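Local coordinates for protein putidaredoxin reductase (Pseudomonas putida, PDB 1Q1R) that uses its FAD to pass electrons, probably from NADH, to putidaredoxin, the redox partner of cytochrome P450cam, at residues 299-303 with 327-331; 293-297 with 342-346; 338-342 with 383-387; 359-363 with 374-379. One frame throughout, in Å; residues are numbered along the deposited sequence.

Contact 1 (299-303 with 327-331); sequences IESVP and PWFWS. With FAD (flavin-adenine dinucleotide), chain C.
P303 lays its CG almost squarely over the indole of W328, 3.6 Å from the centroid of the six-membered ring and 14° off its normal. No direct hydrogen bond joins the two segments; this CH-pi contact, apolar packing and one water do. In the glutathione reductase fold, the segment 299-303 starts helix 302-316, whose N-terminus faces the flavin O2, while 327-331 begins the edge strand of the C-terminal sheet. V302 and W330 both meet the pyrimidine end of the isoalloxazine. V302 N donates to FAD O2 at 2.8 Å, with a nearly straight N-H...O angle of 167°. Because this N-H belongs to the first turn of the helix, the helix N-terminus would be expected to polarise the C2 carbonyl, as in related flavoenzymes. The N3 edge of the pyrimidine comes down obliquely on one face of the W330 indole, CZ3 lying 3.5 Å from FAD N3, and W330 CZ3 also meets V302 CB at 3.8 Å. P303 CD reaches the edge of that indole, near its plane. With CG set between backbone N and carbonyl carbon, chi1 78° brings the W330 ring round to the flavin. Replacing W330 by an alanine would probably strip the indole from the N3 edge and leave V302 CB without its aromatic neighbour. Polar atoms are joined indirectly: a water donates to W328 O at 2.6 Å and is bonded to S301 OG, which also N-caps the helix at N304 N. At the far end I299 CD1 presses on P327 CB at 3.5 Å, tighter than usual for two carbons.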
loop_
_atom_site.group_PDB
_atom_site.type_symbol
_atom_site.label_atom_id
_atom_site.label_comp_id
_atom_site.label_asym_id
_atom_site.label_seq_id
_atom_site.Cartn_x
_atom_site.Cartn_y
_atom_site.Cartn_z
ATOM N N ILE A 299 1.985 7.858 1.970
ATOM C CA ILE A 299 0.979 6.944 1.450
ATOM C C ILE A 299 1.541 5.648 0.893
ATOM O O ILE A 299 2.531 5.646 0.169
ATOM C CB ILE A 299 0.130 7.650 0.364
ATOM C CG1 ILE A 299 -0.530 8.894 0.971
ATOM C CG2 ILE A 299 -0.933 6.701 -0.189
ATOM C CD1 ILE A 299 -1.478 9.604 0.040
ATOM N N GLU A 300 0.888 4.545 1.240
ATOM C CA GLU A 300 1.291 3.221 0.785
ATOM C C GLU A 300 0.253 2.696 -0.205
ATOM O O GLU A 300 -0.698 2.032 0.192
ATOM C CB GLU A 300 1.393 2.269 1.990
ATOM C CG GLU A 300 2.537 2.592 2.954
ATOM C CD GLU A 300 2.370 1.938 4.327
ATOM O OE1 GLU A 300 1.551 1.004 4.467
ATOM O OE2 GLU A 300 3.071 2.357 5.269
ATOM N N SER A 301 0.425 3.000 -1.490
ATOM C CA SER A 301 -0.522 2.526 -2.494
ATOM C C SER A 301 0.099 2.507 -3.882
ATOM O O SER A 301 1.118 3.154 -4.135
ATOM C CB SER A 301 -1.764 3.427 -2.539
ATOM O OG SER A 301 -1.506 4.594 -3.312
ATOM N N VAL A 302 -0.528 1.764 -4.787
ATOM C CA VAL A 302 -0.046 1.693 -6.154
ATOM C C VAL A 302 -0.237 3.052 -6.827
ATOM O O VAL A 302 0.694 3.597 -7.417
ATOM C CB VAL A 302 -0.795 0.602 -6.958
ATOM C CG1 VAL A 302 -0.574 0.806 -8.457
ATOM C CG2 VAL A 302 -0.294 -0.778 -6.539
ATOM N N PRO A 303 -1.444 3.630 -6.731
ATOM C CA PRO A 303 -1.642 4.935 -7.374
ATOM C C PRO A 303 -0.626 5.971 -6.894
ATOM O O PRO A 303 -0.107 6.757 -7.689
ATOM C CB PRO A 303 -3.077 5.296 -6.990
ATOM C CG PRO A 303 -3.740 3.936 -6.919
ATOM C CD PRO A 303 -2.705 3.136 -6.149
ATOM N N PRO A 327 -5.498 11.378 -3.530
ATOM C CA PRO A 327 -4.963 10.028 -3.329
ATOM C C PRO A 327 -6.087 8.994 -3.336
ATOM O O PRO A 327 -7.205 9.276 -2.900
ATOM C CB PRO A 327 -4.280 10.129 -1.972
ATOM C CG PRO A 327 -5.145 11.119 -1.241
ATOM C CD PRO A 327 -5.379 12.182 -2.300
ATOM N N TRP A 328 -5.800 7.805 -3.853
ATOM C CA TRP A 328 -6.800 6.747 -3.878
ATOM C C TRP A 328 -6.154 5.373 -3.900
ATOM O O TRP A 328 -4.950 5.237 -4.144
ATOM C CB TRP A 328 -7.740 6.889 -5.086
ATOM C CG TRP A 328 -7.119 6.609 -6.426
ATOM C CD1 TRP A 328 -6.378 7.468 -7.180
ATOM C CD2 TRP A 328 -7.198 5.383 -7.170
ATOM N NE1 TRP A 328 -5.991 6.858 -8.351
ATOM C CE2 TRP A 328 -6.480 5.577 -8.369
ATOM C CE3 TRP A 328 -7.807 4.140 -6.939
ATOM C CZ2 TRP A 328 -6.351 4.573 -9.340
ATOM C CZ3 TRP A 328 -7.681 3.142 -7.900
ATOM C CH2 TRP A 328 -6.955 3.366 -9.088
ATOM N N PHE A 329 -6.961 4.360 -3.614
ATOM C CA PHE A 329 -6.490 2.985 -3.630
ATOM C C PHE A 329 -7.710 2.082 -3.686
ATOM O O PHE A 329 -8.847 2.560 -3.634
ATOM C CB PHE A 329 -5.617 2.692 -2.400
ATOM C CG PHE A 329 -6.379 2.510 -1.124
ATOM C CD1 PHE A 329 -6.782 1.240 -0.716
ATOM C CD2 PHE A 329 -6.683 3.600 -0.317
ATOM C CE1 PHE A 329 -7.473 1.059 0.480
ATOM C CE2 PHE A 329 -7.373 3.432 0.881
ATOM C CZ PHE A 329 -7.770 2.157 1.281
ATOM N N TRP A 330 -7.477 0.785 -3.818
ATOM C CA TRP A 330 -8.570 -0.161 -3.907
ATOM C C TRP A 330 -8.252 -1.419 -3.120
ATOM O O TRP A 330 -7.125 -1.621 -2.668
ATOM C CB TRP A 330 -8.835 -0.523 -5.376
ATOM C CG TRP A 330 -7.848 -1.515 -5.966
ATOM C CD1 TRP A 330 -8.015 -2.867 -6.087
ATOM C CD2 TRP A 330 -6.551 -1.223 -6.507
ATOM N NE1 TRP A 330 -6.904 -3.435 -6.671
ATOM C CE2 TRP A 330 -5.991 -2.450 -6.938
ATOM C CE3 TRP A 330 -5.807 -0.044 -6.667
ATOM C CZ2 TRP A 330 -4.721 -2.532 -7.526
ATOM C CZ3 TRP A 330 -4.542 -0.126 -7.253
ATOM C CH2 TRP A 330 -4.013 -1.365 -7.673
ATOM N N SER A 331 -9.270 -2.254 -2.960
ATOM C CA SER A 331 -9.147 -3.516 -2.254
ATOM C C SER A 331 -10.139 -4.468 -2.897
ATOM O O SER A 331 -11.227 -4.057 -3.306
ATOM C CB SER A 331 -9.474 -3.339 -0.767
ATOM O OG SER A 331 -9.430 -4.579 -0.078
HETATM P PA FAD C . 8.418 -1.766 -2.129
HETATM O O1A FAD C . 8.630 -2.171 -0.719
HETATM O O2A FAD C . 7.469 -2.549 -2.955
HETATM O O5B FAD C . 9.825 -1.734 -2.893
HETATM C C5B FAD C . 11.025 -1.290 -2.248
HETATM C C4B FAD C . 12.168 -2.256 -2.608
HETATM O O4B FAD C . 13.465 -1.633 -2.297
HETATM C C3B FAD C . 12.099 -3.531 -1.754
HETATM O O3B FAD C . 12.492 -4.655 -2.554
HETATM C C2B FAD C . 13.140 -3.287 -0.690
HETATM O O2B FAD C . 13.655 -4.530 -0.203
HETATM C C1B FAD C . 14.210 -2.561 -1.479
HETATM N N9A FAD C . 15.238 -1.888 -0.639
HETATM C C8A FAD C . 15.025 -1.173 0.481
HETATM N N7A FAD C . 16.203 -0.750 0.958
HETATM C C5A FAD C . 17.156 -1.193 0.142
HETATM C C6A FAD C . 18.547 -1.077 0.130
HETATM N N6A FAD C . 19.175 -0.409 1.095
HETATM N N1A FAD C . 19.253 -1.660 -0.871
HETATM C C2A FAD C . 18.635 -2.345 -1.843
HETATM N N3A FAD C . 17.300 -2.471 -1.846
HETATM C C4A FAD C . 16.546 -1.907 -0.870
HETATM N N1 FAD C . -1.782 -0.938 -3.160
HETATM C C2 FAD C . -2.948 -0.562 -3.838
HETATM O O2 FAD C . -3.067 0.585 -4.266
HETATM N N3 FAD C . -3.969 -1.509 -4.035
HETATM C C4 FAD C . -3.814 -2.831 -3.555
HETATM O O4 FAD C . -4.696 -3.659 -3.773
HETATM C C4X FAD C . -2.645 -3.204 -2.872
HETATM N N5 FAD C . -2.462 -4.489 -2.451
HETATM C C5X FAD C . -1.308 -4.902 -1.850
HETATM C C6 FAD C . -1.151 -6.247 -1.457
HETATM C C7 FAD C . 0.054 -6.681 -0.857
HETATM C C7M FAD C . 0.186 -8.147 -0.405
HETATM C C8 FAD C . 1.113 -5.759 -0.657
HETATM C C8M FAD C . 2.447 -6.198 -0.033
HETATM C C9 FAD C . 0.954 -4.418 -1.048
HETATM C C9A FAD C . -0.251 -3.984 -1.642
HETATM N N10 FAD C . -0.424 -2.636 -2.059
HETATM C C10 FAD C . -1.629 -2.251 -2.682
HETATM C "C1'" FAD C . 0.655 -1.627 -1.829
HETATM C "C2'" FAD C . 1.432 -1.362 -3.121
HETATM O "O2'" FAD C . 1.802 -2.614 -3.709
HETATM C "C3'" FAD C . 2.688 -0.516 -2.846
HETATM O "O3'" FAD C . 2.304 0.684 -2.164
HETATM C "C4'" FAD C . 3.400 -0.159 -4.158
HETATM O "O4'" FAD C . 3.775 -1.359 -4.840
HETATM C "C5'" FAD C . 4.661 0.690 -3.924
HETATM O "O5'" FAD C . 5.725 -0.065 -3.319
HETATM P P FAD C . 7.208 0.577 -3.282
HETATM O O1P FAD C . 7.867 0.289 -4.573
HETATM O O2P FAD C . 7.076 1.993 -2.871
HETATM O O3P FAD C . 7.948 -0.214 -2.073
HETATM O O HOH W 1 -3.122 6.407 -2.711
#

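Contact 2 (293-297 with 342-346); sequences YDRWV and GLSEG
Y293 and L343 form the close-packed half of this contact, with the tyrosine ring covered on one face by L343 CB, 4.3 Å from the ring centroid and 16° off the normal. L343 CD1 lies 4.1 Å from Y293 CD1 and meets V297 CG1 tip to tip. The phenol oxygen is held twice: L343 N donates to Y293 OH at 3.1 Å (N-H...O 155°), and L372 O is its other partner. Y293 OH also lies against G342 CA, so close that a CB on that residue would collide with it. The segment 293-297 turns into the edge strand 295-298 of a small sheet, and D294 and R295 together face S290 as a G1 beta bulge; the loop 342-346 leaves the C-terminal sheet just after strand 336-342. Toward solvent the fit is looser. R295, extended from CG to NE, lays its guanidinium nearly flat against the E345 carboxylate, the planes 21° apart. R295 NE is 3.8 Å from E345 OE2, which sits over the guanidinium face, so the long salt bridge is one of charges and no N-H points at the oxygen. The R295 edge instead takes a water, with NH2 donating to it at 2.7 Å, and that water gives its own hydrogens to L343 O and E345 O.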
loop_
_atom_site.group_PDB
_atom_site.type_symbol
_atom_site.label_atom_id
_atom_site.label_comp_id
_atom_site.label_asym_id
_atom_site.label_seq_id
_atom_site.Cartn_x
_atom_site.Cartn_y
_atom_site.Cartn_z
ATOM N N TYR A 293 -4.662 18.595 1.272
ATOM C CA TYR A 293 -5.075 18.537 2.670
ATOM C C TYR A 293 -4.192 19.403 3.563
ATOM O O TYR A 293 -4.353 19.421 4.785
ATOM C CB TYR A 293 -5.057 17.092 3.175
ATOM C CG TYR A 293 -6.034 16.199 2.452
ATOM C CD1 TYR A 293 -5.694 15.598 1.239
ATOM C CD2 TYR A 293 -7.320 16.001 2.951
ATOM C CE1 TYR A 293 -6.613 14.823 0.540
ATOM C CE2 TYR A 293 -8.245 15.231 2.261
ATOM C CZ TYR A 293 -7.888 14.645 1.056
ATOM O OH TYR A 293 -8.812 13.895 0.366
ATOM N N ASP A 294 -3.261 20.120 2.945
ATOM C CA ASP A 294 -2.349 20.995 3.672
ATOM C C ASP A 294 -1.725 20.309 4.887
ATOM O O ASP A 294 -1.874 20.776 6.018
ATOM C CB ASP A 294 -3.084 22.262 4.128
ATOM C CG ASP A 294 -2.146 23.301 4.726
ATOM O OD1 ASP A 294 -2.637 24.208 5.435
ATOM O OD2 ASP A 294 -0.921 23.217 4.481
ATOM N N ARG A 295 -1.047 19.188 4.653
ATOM C CA ARG A 295 -0.375 18.467 5.729
ATOM C C ARG A 295 0.570 17.401 5.186
ATOM O O ARG A 295 0.460 16.986 4.030
ATOM C CB ARG A 295 -1.383 17.836 6.696
ATOM C CG ARG A 295 -2.135 16.618 6.190
ATOM C CD ARG A 295 -2.758 15.883 7.377
ATOM N NE ARG A 295 -3.557 14.724 6.986
ATOM C CZ ARG A 295 -4.800 14.793 6.518
ATOM N NH1 ARG A 295 -5.400 15.970 6.382
ATOM N NH2 ARG A 295 -5.444 13.682 6.181
ATOM N N TRP A 296 1.510 16.976 6.025
ATOM C CA TRP A 296 2.488 15.969 5.636
ATOM C C TRP A 296 1.933 14.573 5.822
ATOM O O TRP A 296 1.435 14.229 6.895
ATOM C CB TRP A 296 3.773 16.126 6.451
ATOM C CG TRP A 296 4.431 17.438 6.230
ATOM C CD1 TRP A 296 4.101 18.629 6.811
ATOM C CD2 TRP A 296 5.490 17.718 5.311
ATOM N NE1 TRP A 296 4.889 19.635 6.308
ATOM C CE2 TRP A 296 5.752 19.104 5.383
ATOM C CE3 TRP A 296 6.246 16.931 4.430
ATOM C CZ2 TRP A 296 6.739 19.724 4.607
ATOM C CZ3 TRP A 296 7.229 17.548 3.656
ATOM C CH2 TRP A 296 7.464 18.932 3.753
ATOM N N VAL A 297 2.021 13.770 4.769
ATOM C CA VAL A 297 1.513 12.404 4.814
ATOM C C VAL A 297 2.480 11.452 4.124
ATOM O O VAL A 297 3.375 11.883 3.403
ATOM C CB VAL A 297 0.157 12.298 4.083
ATOM C CG1 VAL A 297 -0.833 13.301 4.654
ATOM C CG2 VAL A 297 0.355 12.545 2.591
ATOM N N GLY A 342 -9.304 9.871 -1.443
ATOM C CA GLY A 342 -9.135 10.882 -0.416
ATOM C C GLY A 342 -8.690 10.321 0.918
ATOM O O GLY A 342 -8.538 9.106 1.078
ATOM N N LEU A 343 -8.483 11.216 1.880
ATOM C CA LEU A 343 -8.061 10.843 3.223
ATOM C C LEU A 343 -9.160 11.263 4.192
ATOM O O LEU A 343 -9.514 12.437 4.268
ATOM C CB LEU A 343 -6.744 11.545 3.570
ATOM C CG LEU A 343 -5.628 11.292 2.549
ATOM C CD1 LEU A 343 -4.383 12.082 2.922
ATOM C CD2 LEU A 343 -5.325 9.797 2.489
ATOM N N SER A 344 -9.690 10.293 4.929
ATOM C CA SER A 344 -10.778 10.521 5.878
ATOM C C SER A 344 -10.403 11.206 7.192
ATOM O O SER A 344 -11.275 11.690 7.919
ATOM C CB SER A 344 -11.453 9.188 6.195
ATOM O OG SER A 344 -10.515 8.262 6.719
ATOM N N GLU A 345 -9.112 11.245 7.493
ATOM C CA GLU A 345 -8.624 11.846 8.731
ATOM C C GLU A 345 -9.214 13.231 9.017
ATOM O O GLU A 345 -9.076 14.155 8.218
ATOM C CB GLU A 345 -7.094 11.916 8.684
ATOM C CG GLU A 345 -6.414 12.163 10.019
ATOM C CD GLU A 345 -6.222 13.634 10.315
ATOM O OE1 GLU A 345 -7.233 14.357 10.438
ATOM O OE2 GLU A 345 -5.053 14.069 10.424
ATOM N N GLY A 346 -9.880 13.362 10.163
ATOM C CA GLY A 346 -10.458 14.639 10.548
ATOM C C GLY A 346 -11.927 14.857 10.227
ATOM O O GLY A 346 -12.436 15.969 10.384
HETATM O O HOH W 2 -8.034 14.203 5.644
#

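Contact 3 (338-342 with 383-387); sequences LKMVG and FNQSK
Strand segment 338-342 and helix segment 383-387 run almost parallel, 8° between their N-to-C directions and 8.7 Å between axes, with K339 opposite F383 and V341 opposite K387. Alternation along the strand sends K339 and V341 to the helix and turns M340 from it. The F383 ring lies between helix and strand. Its CG stands trans to the backbone N (chi1 174°), which carries the ring out from the helix onto the strand, where K339 CB sits over its centre at 3.6 Å from the centroid, 13° off the normal. The K339 chain then bends at its third torsion and folds back over the same ring, K339 CE reaching F383 CE2 at 3.4 Å. V341 CB closes on F383 CE1 at 3.5 Å; its two methyls reach further along the helix, CG1 to S386 CB, while V341 CG2 lies 3.9 Å from K387 CG. A serine in place of F383 is likely to open a gap between helix and sheet and leave the aliphatic part of K339 without support. The amines K339 NZ and K387 NZ stay 5.7 Å apart, and K387 has a cation-pi partner in W328. Such a helix laid along one face of an antiparallel sheet is the layered alpha/beta packing of the reductase C-terminal domain.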
loop_
_atom_site.group_PDB
_atom_site.type_symbol
_atom_site.label_atom_id
_atom_site.label_comp_id
_atom_site.label_asym_id
_atom_site.label_seq_id
_atom_site.Cartn_x
_atom_site.Cartn_y
_atom_site.Cartn_z
ATOM N N LEU A 338 -13.943 -2.600 -4.114
ATOM C CA LEU A 338 -13.751 -1.583 -3.091
ATOM C C LEU A 338 -12.753 -0.539 -3.579
ATOM O O LEU A 338 -11.588 -0.853 -3.825
ATOM C CB LEU A 338 -13.238 -2.240 -1.810
ATOM C CG LEU A 338 -14.129 -3.382 -1.301
ATOM C CD1 LEU A 338 -13.390 -4.228 -0.272
ATOM C CD2 LEU A 338 -15.396 -2.791 -0.711
ATOM N N LYS A 339 -13.216 0.698 -3.733
ATOM C CA LYS A 339 -12.348 1.779 -4.186
ATOM C C LYS A 339 -12.492 2.972 -3.252
ATOM O O LYS A 339 -13.597 3.453 -2.998
ATOM C CB LYS A 339 -12.691 2.172 -5.625
ATOM C CG LYS A 339 -12.651 0.994 -6.588
ATOM C CD LYS A 339 -12.776 1.429 -8.040
ATOM C CE LYS A 339 -11.493 2.079 -8.539
ATOM N NZ LYS A 339 -11.587 2.468 -9.982
ATOM N N MET A 340 -11.361 3.439 -2.739
ATOM C CA MET A 340 -11.341 4.549 -1.804
ATOM C C MET A 340 -10.579 5.746 -2.366
ATOM O O MET A 340 -9.495 5.589 -2.931
ATOM C CB MET A 340 -10.680 4.102 -0.494
ATOM C CG MET A 340 -11.339 2.904 0.217
ATOM S SD MET A 340 -11.357 1.296 -0.658
ATOM C CE MET A 340 -13.143 0.944 -0.650
ATOM N N VAL A 341 -11.150 6.939 -2.217
ATOM C CA VAL A 341 -10.495 8.159 -2.682
ATOM C C VAL A 341 -10.442 9.192 -1.559
ATOM O O VAL A 341 -11.404 9.358 -0.808
ATOM C CB VAL A 341 -11.216 8.781 -3.906
ATOM C CG1 VAL A 341 -12.673 9.061 -3.579
ATOM C CG2 VAL A 341 -10.511 10.064 -4.319
ATOM N N GLY A 342 -9.304 9.871 -1.443
ATOM C CA GLY A 342 -9.135 10.882 -0.416
ATOM C C GLY A 342 -8.690 10.321 0.918
ATOM O O GLY A 342 -8.538 9.106 1.078
ATOM N N PHE A 383 -17.280 6.552 -7.894
ATOM C CA PHE A 383 -15.896 6.664 -7.444
ATOM C C PHE A 383 -15.185 7.695 -8.325
ATOM O O PHE A 383 -14.560 8.637 -7.833
ATOM C CB PHE A 383 -15.173 5.319 -7.548
ATOM C CG PHE A 383 -13.707 5.406 -7.241
ATOM C CD1 PHE A 383 -13.271 5.705 -5.954
ATOM C CD2 PHE A 383 -12.762 5.243 -8.249
ATOM C CE1 PHE A 383 -11.914 5.845 -5.674
ATOM C CE2 PHE A 383 -11.402 5.381 -7.981
ATOM C CZ PHE A 383 -10.979 5.684 -6.690
ATOM N N ASN A 384 -15.282 7.515 -9.636
ATOM C CA ASN A 384 -14.653 8.447 -10.563
ATOM C C ASN A 384 -15.198 9.857 -10.349
ATOM O O ASN A 384 -14.447 10.831 -10.348
ATOM C CB ASN A 384 -14.894 7.998 -12.004
ATOM C CG ASN A 384 -13.948 6.892 -12.437
ATOM O OD1 ASN A 384 -14.200 6.189 -13.419
ATOM N ND2 ASN A 384 -12.842 6.744 -11.716
ATOM N N GLN A 385 -16.505 9.966 -10.150
ATOM C CA GLN A 385 -17.112 11.272 -9.928
ATOM C C GLN A 385 -16.622 11.878 -8.617
ATOM O O GLN A 385 -16.432 13.090 -8.522
ATOM C CB GLN A 385 -18.641 11.154 -9.917
ATOM C CG GLN A 385 -19.212 10.657 -11.232
ATOM C CD GLN A 385 -20.706 10.408 -11.171
ATOM O OE1 GLN A 385 -21.193 9.705 -10.285
ATOM N NE2 GLN A 385 -21.443 10.975 -12.123
ATOM N N SER A 386 -16.407 11.032 -7.614
ATOM C CA SER A 386 -15.941 11.504 -6.314
ATOM C C SER A 386 -14.511 12.036 -6.366
ATOM O O SER A 386 -14.155 12.934 -5.604
ATOM C CB SER A 386 -16.048 10.391 -5.267
ATOM O OG SER A 386 -17.405 10.050 -5.027
ATOM N N LYS A 387 -13.691 11.481 -7.256
ATOM C CA LYS A 387 -12.311 11.945 -7.398
ATOM C C LYS A 387 -12.338 13.416 -7.774
ATOM O O LYS A 387 -11.571 14.225 -7.254
ATOM C CB LYS A 387 -11.583 11.191 -8.513
ATOM C CG LYS A 387 -11.119 9.793 -8.185
ATOM C CD LYS A 387 -10.347 9.257 -9.384
ATOM C CE LYS A 387 -9.627 7.964 -9.082
ATOM N NZ LYS A 387 -8.898 7.482 -10.292
#

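Contact 4 (359-363 with 374-379); sequences PDFSV and VDTVNR
F361 and V377 face each other as a hydrogen-bonded antiparallel pair, V377 N donating to F361 O at 2.8 Å almost in line with the carbonyl (C=O...N 174°) and F361 N returning to V377 O at 3.2 Å. V363 and D375 repeat this two-bond pattern, with V363 N to D375 O at 2.8 Å. Between them S362 and T376 form the non-hydrogen-bonded pair, and S362 CA-H leans on D375 O. The axes run at 176°, 4.6 Å apart, as expected for the two arms of the beta hairpin 360-367/370-377, whose strands lie side by side in the five-stranded antiparallel sheet of the C-terminal domain. Apolar packing gathers on the face that carries F361 and V377: V377 CB stands over the centre of the F361 ring, 4.0 Å from the centroid, and V377 CG2 touches F361 CE1 at 3.5 Å. Charged and polar side chains secure the end of the pair. R379 NE donates to D360 OD1 at 2.8 Å, staying in its own guanidinium plane but coming from above the carboxylate, and R379 NH2 adds a weak bond; E404 and E382 take further salt bridges from R379. N378 swings its amide back, CG anti to the carbonyl carbon (chi1 -76°), and ND2 donates to P359 O at 2.8 Å.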
loop_
_atom_site.group_PDB
_atom_site.type_symbol
_atom_site.label_atom_id
_atom_site.label_comp_id
_atom_site.label_asym_id
_atom_site.label_seq_id
_atom_site.Cartn_x
_atom_site.Cartn_y
_atom_site.Cartn_z
ATOM N N PRO A 359 -23.706 -4.767 -0.728
ATOM C CA PRO A 359 -22.419 -4.257 -1.221
ATOM C C PRO A 359 -22.675 -3.389 -2.445
ATOM O O PRO A 359 -22.365 -3.773 -3.573
ATOM C CB PRO A 359 -21.645 -5.529 -1.573
ATOM C CG PRO A 359 -22.298 -6.592 -0.734
ATOM C CD PRO A 359 -23.759 -6.232 -0.850
ATOM N N ASP A 360 -23.258 -2.220 -2.210
ATOM C CA ASP A 360 -23.583 -1.289 -3.277
ATOM C C ASP A 360 -23.921 0.060 -2.665
ATOM O O ASP A 360 -25.089 0.396 -2.475
ATOM C CB ASP A 360 -24.769 -1.829 -4.081
ATOM C CG ASP A 360 -25.388 -0.786 -4.978
ATOM O OD1 ASP A 360 -24.638 -0.019 -5.617
ATOM O OD2 ASP A 360 -26.635 -0.742 -5.052
ATOM N N PHE A 361 -22.888 0.832 -2.355
ATOM C CA PHE A 361 -23.086 2.134 -1.744
ATOM C C PHE A 361 -21.808 2.947 -1.764
ATOM O O PHE A 361 -20.741 2.448 -2.127
ATOM C CB PHE A 361 -23.552 1.957 -0.294
ATOM C CG PHE A 361 -22.588 1.173 0.564
ATOM C CD1 PHE A 361 -21.434 1.769 1.066
ATOM C CD2 PHE A 361 -22.828 -0.164 0.858
ATOM C CE1 PHE A 361 -20.536 1.044 1.848
ATOM C CE2 PHE A 361 -21.938 -0.899 1.638
ATOM C CZ PHE A 361 -20.790 -0.295 2.134
ATOM N N SER A 362 -21.933 4.209 -1.376
ATOM C CA SER A 362 -20.803 5.118 -1.296
ATOM C C SER A 362 -20.908 5.815 0.052
ATOM O O SER A 362 -22.008 6.146 0.501
ATOM C CB SER A 362 -20.852 6.148 -2.422
ATOM O OG SER A 362 -20.728 5.521 -3.686
ATOM N N VAL A 363 -19.772 6.024 0.702
ATOM C CA VAL A 363 -19.758 6.681 1.997
ATOM C C VAL A 363 -18.922 7.944 1.886
ATOM O O VAL A 363 -17.724 7.892 1.567
ATOM C CB VAL A 363 -19.160 5.760 3.093
ATOM C CG1 VAL A 363 -19.261 6.429 4.458
ATOM C CG2 VAL A 363 -19.898 4.428 3.110
ATOM N N VAL A 374 -14.160 9.500 0.029
ATOM C CA VAL A 374 -15.328 8.698 -0.284
ATOM C C VAL A 374 -14.905 7.253 -0.469
ATOM O O VAL A 374 -13.966 6.961 -1.213
ATOM C CB VAL A 374 -16.025 9.161 -1.579
ATOM C CG1 VAL A 374 -17.295 8.342 -1.801
ATOM C CG2 VAL A 374 -16.357 10.648 -1.499
ATOM N N ASP A 375 -15.578 6.353 0.235
ATOM C CA ASP A 375 -15.300 4.932 0.104
ATOM C C ASP A 375 -16.465 4.412 -0.736
ATOM O O ASP A 375 -17.627 4.599 -0.370
ATOM C CB ASP A 375 -15.296 4.238 1.474
ATOM C CG ASP A 375 -14.095 4.625 2.339
ATOM O OD1 ASP A 375 -14.122 4.320 3.552
ATOM O OD2 ASP A 375 -13.128 5.221 1.819
ATOM N N THR A 376 -16.167 3.792 -1.871
ATOM C CA THR A 376 -17.225 3.253 -2.713
ATOM C C THR A 376 -17.157 1.736 -2.746
ATOM O O THR A 376 -16.073 1.152 -2.779
ATOM C CB THR A 376 -17.139 3.794 -4.155
ATOM O OG1 THR A 376 -15.916 3.364 -4.763
ATOM C CG2 THR A 376 -17.191 5.317 -4.150
ATOM N N VAL A 377 -18.326 1.106 -2.721
ATOM C CA VAL A 377 -18.430 -0.349 -2.750
ATOM C C VAL A 377 -19.263 -0.741 -3.963
ATOM O O VAL A 377 -20.483 -0.560 -3.980
ATOM C CB VAL A 377 -19.097 -0.875 -1.465
ATOM C CG1 VAL A 377 -19.345 -2.368 -1.576
ATOM C CG2 VAL A 377 -18.211 -0.563 -0.267
ATOM N N ASN A 378 -18.589 -1.281 -4.976
ATOM C CA ASN A 378 -19.226 -1.678 -6.228
ATOM C C ASN A 378 -19.877 -0.485 -6.922
ATOM O O ASN A 378 -20.937 -0.613 -7.529
ATOM C CB ASN A 378 -20.269 -2.782 -6.006
ATOM C CG ASN A 378 -19.637 -4.150 -5.767
ATOM O OD1 ASN A 378 -18.561 -4.455 -6.294
ATOM N ND2 ASN A 378 -20.313 -4.984 -4.988
ATOM N N ARG A 379 -19.235 0.675 -6.832
ATOM C CA ARG A 379 -19.741 1.882 -7.480
ATOM C C ARG A 379 -18.614 2.633 -8.183
ATOM O O ARG A 379 -18.189 3.707 -7.752
ATOM C CB ARG A 379 -20.433 2.781 -6.456
ATOM C CG ARG A 379 -21.722 2.174 -5.942
ATOM C CD ARG A 379 -22.663 3.228 -5.413
ATOM N NE ARG A 379 -23.938 2.638 -5.028
ATOM C CZ ARG A 379 -24.989 3.332 -4.603
ATOM N NH1 ARG A 379 -24.927 4.658 -4.504
ATOM N NH2 ARG A 379 -26.103 2.693 -4.273
#

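Contacts 1, 3 and 4 all reach the antiparallel sheet of the C-terminal domain, in the strand order 328-333, 336-342, 370-377, 360-367. Moving across it leads from the flavin outward: contact 1 lies about 11 Å, centre to centre, from contact 3, and contact 3 about 9 Å from contact 4. Backbone bonds tie neighbours, F329 O to M340 N (2.8 Å) and K339 O to T376 N (2.8 Å). Contact 2 lies about 14 Å from contact 1, shares G342 with contact 3, and its span 293-346 encloses contact 1. Contacts 1 and 2 thus join the FAD-binding part to the C-terminal sheet, while contact 4 pairs two strands of that sheet and contact 3 packs helix 380-391 on it.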